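Local coordinates for protein putative oxidoreductase molybdopterin-binding subunit (Sulfolobus tokodaii, PDB 4ZOH) that binds a pterin cytosine dinucleotide cofactor and is probably the molybdopterin-binding subunit of a hydroxylase of the xanthine dehydrogenase and aldehyde oxidase family, at residues Lys393-Glu398 / Val589-Val594. Sequence-based numbering, arbitrary orientation.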
loop_
_atom_site.group_PDB
_atom_site.type_symbol
_atom_site.label_atom_id
_atom_site.label_comp_id
_atom_site.label_asym_id
_atom_site.label_seq_id
_atom_site.Cartn_x
_atom_site.Cartn_y
_atom_site.Cartn_z
ATOM N N LYS A 393 -30.641 -10.932 43.676
ATOM C CA LYS A 393 -31.809 -10.398 44.449
ATOM C C LYS A 393 -31.451 -9.137 45.307
ATOM O O LYS A 393 -32.260 -8.202 45.444
ATOM C CB LYS A 393 -32.420 -11.492 45.341
ATOM C CG LYS A 393 -33.853 -11.145 45.769
ATOM C CD LYS A 393 -34.354 -12.255 46.666
ATOM C CE LYS A 393 -35.849 -12.237 46.902
ATOM N NZ LYS A 393 -36.204 -13.647 47.318
ATOM N N LYS A 394 -30.236 -9.145 45.874
ATOM C CA LYS A 394 -29.776 -8.032 46.703
ATOM C C LYS A 394 -29.876 -6.706 45.901
ATOM O O LYS A 394 -30.419 -5.753 46.442
ATOM C CB LYS A 394 -28.434 -8.340 47.442
ATOM C CG LYS A 394 -27.114 -8.293 46.670
ATOM C CD LYS A 394 -25.931 -9.019 47.339
ATOM C CE LYS A 394 -26.302 -10.393 47.923
ATOM N NZ LYS A 394 -25.229 -11.440 47.771
ATOM N N TYR A 395 -29.511 -6.691 44.593
ATOM C CA TYR A 395 -29.669 -5.473 43.723
ATOM C C TYR A 395 -31.097 -5.190 43.356
ATOM O O TYR A 395 -31.482 -4.047 43.181
ATOM C CB TYR A 395 -28.831 -5.552 42.435
ATOM C CG TYR A 395 -27.359 -5.789 42.725
ATOM C CD1 TYR A 395 -26.476 -4.711 43.017
ATOM C CD2 TYR A 395 -26.842 -7.100 42.736
ATOM C CE1 TYR A 395 -25.125 -4.967 43.308
ATOM C CE2 TYR A 395 -25.510 -7.344 43.039
ATOM C CZ TYR A 395 -24.669 -6.278 43.303
ATOM O OH TYR A 395 -23.368 -6.594 43.571
ATOM N N TYR A 396 -31.910 -6.238 43.233
ATOM C CA TYR A 396 -33.332 -6.059 42.924
ATOM C C TYR A 396 -34.032 -5.344 44.092
ATOM O O TYR A 396 -34.824 -4.413 43.890
ATOM C CB TYR A 396 -33.986 -7.457 42.759
ATOM C CG TYR A 396 -35.484 -7.385 42.571
ATOM C CD1 TYR A 396 -36.036 -6.797 41.421
ATOM C CD2 TYR A 396 -36.360 -7.919 43.522
ATOM C CE1 TYR A 396 -37.417 -6.741 41.223
ATOM C CE2 TYR A 396 -37.764 -7.851 43.326
ATOM C CZ TYR A 396 -38.264 -7.283 42.177
ATOM O OH TYR A 396 -39.615 -7.194 41.990
ATOM N N ASP A 397 -33.758 -5.849 45.294
ATOM C CA ASP A 397 -34.266 -5.240 46.547
ATOM C C ASP A 397 -33.862 -3.788 46.700
ATOM O O ASP A 397 -34.761 -2.963 46.972
ATOM C CB ASP A 397 -33.878 -6.084 47.768
ATOM C CG ASP A 397 -34.575 -7.409 47.751
ATOM O OD1 ASP A 397 -35.682 -7.464 47.171
ATOM O OD2 ASP A 397 -34.027 -8.412 48.228
ATOM N N GLU A 398 -32.562 -3.476 46.479
ATOM C CA GLU A 398 -32.105 -2.069 46.489
ATOM C C GLU A 398 -32.862 -1.257 45.442
ATOM O O GLU A 398 -33.418 -0.188 45.767
ATOM C CB GLU A 398 -30.596 -1.918 46.251
ATOM C CG GLU A 398 -29.664 -2.630 47.265
ATOM C CD GLU A 398 -28.155 -2.297 47.105
ATOM O OE1 GLU A 398 -27.848 -1.157 46.649
ATOM O OE2 GLU A 398 -27.275 -3.163 47.439
ATOM N N VAL A 589 -28.068 -2.855 36.260
ATOM C CA VAL A 589 -27.120 -3.775 36.851
ATOM C C VAL A 589 -27.046 -5.084 36.041
ATOM O O VAL A 589 -28.069 -5.636 35.739
ATOM C CB VAL A 589 -27.532 -4.077 38.335
ATOM C CG1 VAL A 589 -26.638 -5.143 38.970
ATOM C CG2 VAL A 589 -27.549 -2.766 39.171
ATOM N N ALA A 590 -25.841 -5.590 35.783
ATOM C CA ALA A 590 -25.664 -6.870 35.082
ATOM C C ALA A 590 -24.920 -7.746 36.034
ATOM O O ALA A 590 -23.835 -7.368 36.567
ATOM C CB ALA A 590 -24.821 -6.703 33.797
ATOM N N VAL A 591 -25.458 -8.946 36.241
ATOM C CA VAL A 591 -24.650 -9.942 36.952
ATOM C C VAL A 591 -24.443 -11.106 36.019
ATOM O O VAL A 591 -25.410 -11.782 35.720
ATOM C CB VAL A 591 -25.323 -10.376 38.293
ATOM C CG1 VAL A 591 -24.450 -11.444 38.961
ATOM C CG2 VAL A 591 -25.451 -9.168 39.221
ATOM N N ASP A 592 -23.211 -11.400 35.610
ATOM C CA ASP A 592 -22.967 -12.450 34.603
ATOM C C ASP A 592 -22.081 -13.578 35.099
ATOM O O ASP A 592 -21.146 -13.382 35.901
ATOM C CB ASP A 592 -22.287 -11.844 33.356
ATOM C CG ASP A 592 -23.178 -10.838 32.594
ATOM O OD1 ASP A 592 -24.412 -10.956 32.564
ATOM O OD2 ASP A 592 -22.618 -9.858 32.024
ATOM N N ASP A 593 -22.300 -14.776 34.589
ATOM C CA ASP A 593 -21.295 -15.792 34.849
ATOM C C ASP A 593 -20.791 -16.272 33.496
ATOM O O ASP A 593 -21.501 -16.983 32.774
ATOM C CB ASP A 593 -21.836 -16.944 35.710
ATOM C CG ASP A 593 -20.788 -18.048 35.969
ATOM O OD1 ASP A 593 -19.670 -18.006 35.377
ATOM O OD2 ASP A 593 -21.062 -19.003 36.750
ATOM N N VAL A 594 -19.570 -15.871 33.168
ATOM C CA VAL A 594 -18.979 -16.192 31.868
ATOM C C VAL A 594 -17.760 -17.060 32.000
ATOM O O VAL A 594 -16.853 -17.057 31.121
ATOM C CB VAL A 594 -18.709 -14.923 30.978
ATOM C CG1 VAL A 594 -20.022 -14.343 30.469
ATOM C CG2 VAL A 594 -17.854 -13.862 31.703
#
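Tyr395, on helix 385-401, comes closest to strand 583-593 at Val589, where the two CA atoms stand 7.5 Å apart and no hydrogen bond joins the two segments. The bridge between them is a single aromatic ring, that of Tyr395, which meets Val589 over one face and Val591 obliquely. CG1 of Val589 is displaced toward the rim of the ring and lies 3.9 Å from CG of Tyr395. Its line to the ring centroid runs 23° off the normal, which makes a CH-pi contact. Two torsions set this up. In Val589, CG1 is anti to the backbone N (chi1 175°), while in Tyr395 CG stands opposite the carbonyl carbon (chi1 -56°), and the two side chains meet nearly at right angles. Two residues along the strand, Val591 offers CG2 at 4.2 Å from Tyr395 CE2. Helix-on-sheet packing of this kind is seen here in the molybdopterin cofactor-binding domain: the helix lies against a mixed sheet in which strand 583-593 runs between strands 568-577 and 651-655. Tyr654, from the latter, stacks on the Tyr395 ring, while Tyr396 reaches Leu572 on strand 568-577 and hydrogen-bonds through OH to Asp357 OD1. Beyond the strand's end, Val594 belongs to the cofactor pocket, its O weakly hydrogen-bonded to N4 of the dinucleotide, whereas the side chain of Val591 remains about 14 Å from that ligand.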